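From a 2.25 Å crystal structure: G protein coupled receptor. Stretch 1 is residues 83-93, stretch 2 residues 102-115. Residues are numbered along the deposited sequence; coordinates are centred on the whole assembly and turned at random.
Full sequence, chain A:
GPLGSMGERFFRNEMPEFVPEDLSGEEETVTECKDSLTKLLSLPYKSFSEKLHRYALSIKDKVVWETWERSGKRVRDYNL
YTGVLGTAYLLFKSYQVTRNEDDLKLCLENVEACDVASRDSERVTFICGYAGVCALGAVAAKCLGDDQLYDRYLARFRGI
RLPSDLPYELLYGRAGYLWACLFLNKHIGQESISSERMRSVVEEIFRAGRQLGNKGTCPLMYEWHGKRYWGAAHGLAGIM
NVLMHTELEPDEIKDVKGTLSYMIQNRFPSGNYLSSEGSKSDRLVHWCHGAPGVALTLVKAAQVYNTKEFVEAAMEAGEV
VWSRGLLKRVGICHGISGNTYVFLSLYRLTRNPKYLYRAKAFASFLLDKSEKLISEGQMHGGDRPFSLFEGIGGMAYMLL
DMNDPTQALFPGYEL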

# COMPACT_ATOMS: atom_id res chain seq x y z
N GLY A 83 12.56 -8.04 1.25
CA GLY A 83 13.33 -8.83 2.21
C GLY A 83 12.51 -9.34 3.37
O GLY A 83 11.23 -9.44 3.31
N VAL A 84 13.20 -9.60 4.47
CA VAL A 84 12.63 -10.38 5.51
C VAL A 84 11.68 -9.56 6.39
O VAL A 84 10.81 -10.09 7.05
CB VAL A 84 13.75 -11.12 6.30
CG1 VAL A 84 13.21 -11.70 7.61
CG2 VAL A 84 14.35 -12.21 5.42
N LEU A 85 11.85 -8.24 6.36
CA LEU A 85 10.95 -7.38 7.07
C LEU A 85 9.50 -7.49 6.50
O LEU A 85 8.54 -7.36 7.25
CB LEU A 85 11.44 -5.92 7.06
CG LEU A 85 10.77 -5.14 8.22
CD1 LEU A 85 11.31 -5.50 9.66
CD2 LEU A 85 10.80 -3.64 8.01
N GLY A 86 9.37 -7.73 5.20
CA GLY A 86 8.08 -8.07 4.58
C GLY A 86 7.40 -9.20 5.31
O GLY A 86 6.21 -9.16 5.59
N THR A 87 8.17 -10.19 5.71
CA THR A 87 7.63 -11.32 6.44
C THR A 87 7.23 -10.94 7.84
O THR A 87 6.11 -11.29 8.26
CB THR A 87 8.66 -12.48 6.45
OG1 THR A 87 8.87 -12.89 5.09
CG2 THR A 87 8.19 -13.63 7.27
N ALA A 88 8.09 -10.19 8.55
CA ALA A 88 7.73 -9.72 9.85
C ALA A 88 6.42 -8.91 9.81
O ALA A 88 5.57 -9.00 10.71
CB ALA A 88 8.89 -8.83 10.44
N TYR A 89 6.28 -8.06 8.80
CA TYR A 89 5.09 -7.21 8.73
C TYR A 89 3.84 -8.02 8.49
O TYR A 89 2.79 -7.77 9.05
CB TYR A 89 5.29 -6.09 7.66
CG TYR A 89 4.44 -4.89 7.92
CD1 TYR A 89 4.11 -4.46 9.21
CD2 TYR A 89 3.86 -4.21 6.86
CE1 TYR A 89 3.25 -3.35 9.41
CE2 TYR A 89 3.04 -3.13 7.04
CZ TYR A 89 2.74 -2.68 8.30
OH TYR A 89 1.88 -1.57 8.35
N LEU A 90 3.96 -9.02 7.66
CA LEU A 90 2.84 -9.93 7.40
C LEU A 90 2.42 -10.63 8.71
O LEU A 90 1.22 -10.84 8.98
CB LEU A 90 3.22 -10.92 6.30
CG LEU A 90 2.19 -12.09 6.16
CD1 LEU A 90 0.79 -11.58 5.75
CD2 LEU A 90 2.73 -13.16 5.15
N LEU A 91 3.43 -10.97 9.53
CA LEU A 91 3.23 -11.63 10.82
C LEU A 91 2.61 -10.70 11.80
O LEU A 91 1.73 -11.10 12.60
CB LEU A 91 4.58 -12.18 11.35
CG LEU A 91 4.91 -13.53 10.72
CD1 LEU A 91 6.36 -13.82 10.94
CD2 LEU A 91 4.07 -14.61 11.38
N PHE A 92 3.08 -9.46 11.77
CA PHE A 92 2.42 -8.39 12.53
C PHE A 92 0.90 -8.19 12.14
O PHE A 92 0.04 -8.10 13.00
CB PHE A 92 3.20 -7.06 12.40
CG PHE A 92 2.69 -5.99 13.32
CD1 PHE A 92 2.85 -6.11 14.69
CD2 PHE A 92 2.01 -4.90 12.83
CE1 PHE A 92 2.32 -5.15 15.57
CE2 PHE A 92 1.46 -3.93 13.71
CZ PHE A 92 1.65 -4.07 15.09
N LYS A 93 0.60 -8.10 10.86
CA LYS A 93 -0.77 -7.95 10.39
C LYS A 93 -1.62 -9.16 10.85
O LYS A 93 -2.80 -9.04 11.24
CB LYS A 93 -0.74 -7.93 8.87
CG LYS A 93 -2.10 -7.98 8.26
CD LYS A 93 -2.62 -6.59 7.87
CE LYS A 93 -3.57 -6.10 8.82
NZ LYS A 93 -3.84 -4.64 8.56
N ASP A 102 2.07 -15.81 19.09
CA ASP A 102 3.22 -16.43 18.42
C ASP A 102 3.59 -15.69 17.12
O ASP A 102 4.77 -15.71 16.70
CB ASP A 102 3.00 -17.92 18.13
CG ASP A 102 2.94 -18.78 19.42
OD1 ASP A 102 3.40 -18.33 20.53
OD2 ASP A 102 2.41 -19.92 19.34
N ASP A 103 2.58 -15.09 16.48
CA ASP A 103 2.78 -14.27 15.28
C ASP A 103 3.65 -13.04 15.67
O ASP A 103 4.55 -12.68 14.96
CB ASP A 103 1.46 -13.80 14.63
CG ASP A 103 0.82 -14.86 13.70
OD1 ASP A 103 1.47 -15.84 13.28
OD2 ASP A 103 -0.39 -14.71 13.37
N LEU A 104 3.33 -12.39 16.79
CA LEU A 104 4.06 -11.22 17.26
C LEU A 104 5.50 -11.55 17.64
O LEU A 104 6.42 -10.83 17.29
CB LEU A 104 3.33 -10.61 18.42
CG LEU A 104 3.90 -9.37 19.12
CD1 LEU A 104 3.95 -8.18 18.14
CD2 LEU A 104 3.03 -9.05 20.29
N LYS A 105 5.70 -12.67 18.33
CA LYS A 105 7.04 -13.11 18.72
C LYS A 105 7.85 -13.39 17.50
O LYS A 105 9.01 -13.02 17.43
CB LYS A 105 7.00 -14.34 19.65
CG LYS A 105 7.04 -13.94 21.12
CD LYS A 105 6.31 -14.91 22.03
CE LYS A 105 5.68 -14.17 23.21
NZ LYS A 105 4.24 -14.63 23.49
N LEU A 106 7.27 -14.07 16.54
CA LEU A 106 8.06 -14.48 15.42
C LEU A 106 8.46 -13.19 14.68
O LEU A 106 9.63 -13.04 14.24
CB LEU A 106 7.28 -15.41 14.51
CG LEU A 106 8.18 -15.98 13.41
CD1 LEU A 106 9.40 -16.66 14.09
CD2 LEU A 106 7.43 -16.96 12.49
N CYS A 107 7.47 -12.29 14.54
CA CYS A 107 7.65 -10.93 14.05
C CYS A 107 8.94 -10.34 14.58
O CYS A 107 9.84 -10.02 13.82
CB CYS A 107 6.46 -10.03 14.47
SG CYS A 107 6.73 -8.26 13.93
N LEU A 108 9.01 -10.23 15.90
CA LEU A 108 10.17 -9.64 16.57
C LEU A 108 11.47 -10.36 16.34
O LEU A 108 12.52 -9.73 16.29
CB LEU A 108 9.93 -9.49 18.07
CG LEU A 108 9.03 -8.29 18.31
CD1 LEU A 108 8.53 -8.34 19.72
CD2 LEU A 108 9.75 -6.99 18.04
N GLU A 109 11.40 -11.68 16.20
CA GLU A 109 12.59 -12.41 15.84
C GLU A 109 13.04 -12.04 14.43
O GLU A 109 14.24 -11.89 14.20
CB GLU A 109 12.40 -13.92 15.92
CG GLU A 109 11.85 -14.40 17.19
CD GLU A 109 12.02 -15.89 17.36
OE1 GLU A 109 12.46 -16.60 16.40
OE2 GLU A 109 11.73 -16.34 18.50
N ASN A 110 12.09 -11.92 13.50
CA ASN A 110 12.45 -11.49 12.14
C ASN A 110 13.06 -10.09 12.12
O ASN A 110 13.97 -9.84 11.33
CB ASN A 110 11.24 -11.48 11.23
CG ASN A 110 10.71 -12.88 10.91
OD1 ASN A 110 9.91 -13.03 10.00
ND2 ASN A 110 11.15 -13.90 11.64
N VAL A 111 12.51 -9.18 12.95
CA VAL A 111 12.92 -7.76 12.99
C VAL A 111 14.38 -7.67 13.45
O VAL A 111 15.25 -7.09 12.76
CB VAL A 111 12.01 -6.90 13.91
CG1 VAL A 111 12.46 -5.47 13.95
CG2 VAL A 111 10.55 -6.90 13.39
N GLU A 112 14.64 -8.30 14.60
CA GLU A 112 15.98 -8.42 15.16
C GLU A 112 17.00 -8.92 14.14
O GLU A 112 18.05 -8.29 13.99
CB GLU A 112 15.93 -9.32 16.38
CG GLU A 112 17.28 -9.78 16.91
CD GLU A 112 17.11 -10.30 18.33
OE1 GLU A 112 16.89 -11.55 18.49
OE2 GLU A 112 17.10 -9.45 19.27
N ALA A 113 16.71 -10.01 13.43
CA ALA A 113 17.59 -10.42 12.31
C ALA A 113 17.74 -9.35 11.22
O ALA A 113 18.78 -9.23 10.59
CB ALA A 113 17.16 -11.72 11.70
N CYS A 114 16.70 -8.55 10.99
CA CYS A 114 16.76 -7.58 9.93
C CYS A 114 17.65 -6.44 10.40
O CYS A 114 18.35 -5.82 9.59
CB CYS A 114 15.34 -7.09 9.61
SG CYS A 114 14.37 -8.26 8.56
N ASP A 115 17.59 -6.15 11.69
CA ASP A 115 18.36 -5.12 12.30
C ASP A 115 19.87 -5.38 12.14
O ASP A 115 20.58 -4.55 11.57
CB ASP A 115 17.99 -5.01 13.75
CG ASP A 115 18.65 -3.83 14.44
OD1 ASP A 115 18.98 -2.80 13.80
OD2 ASP A 115 18.84 -3.94 15.67

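The two stretches lie on helices that run nearly antiparallel, at 160°, with axes 8.1 Å apart at closest approach. The backbones come nearest where small residues meet: Ala88 CA lies 4.4 Å from Cys107 CA. No clear hydrogen bond links the helices, so the contact rests on close packing.

Asp103 starts the contact. Its CB lies 3.4 Å from Leu91 O, while its carboxylate oxygens are hydrogen-bonded elsewhere. Leu104 CD1 meets the edge of the Phe92 ring, 4.2 Å from CD1 of Phe92. Leu106 CD2 packs against Leu91 CD1 at 3.7 Å. Leu91 is a knob, seated among Asp103, Leu106, Cys107 and Asn110. The sulfur of Cys107 packs against carbon, with SG 4.1 Å from Ala88 CB and 4.0 Å from Phe92 CB.

Asn110 is the answering knob, set among Val84, Thr87, Ala88 and Leu91. Its CB lies 3.6 Å from Ala88 CB, where the short alanine side chain allows a close approach. Its OD1 faces carbon, 3.3 Å from Thr87 CG2, and is buried without a polar partner. Val111 CG2 touches Ala88 CB at 3.9 Å and Leu85 CD1 at 4.1 Å. Cys114 makes the last contact along this stretch: its SG lies 3.7 Å from Val84 CB and 3.3 Å from Leu85 N.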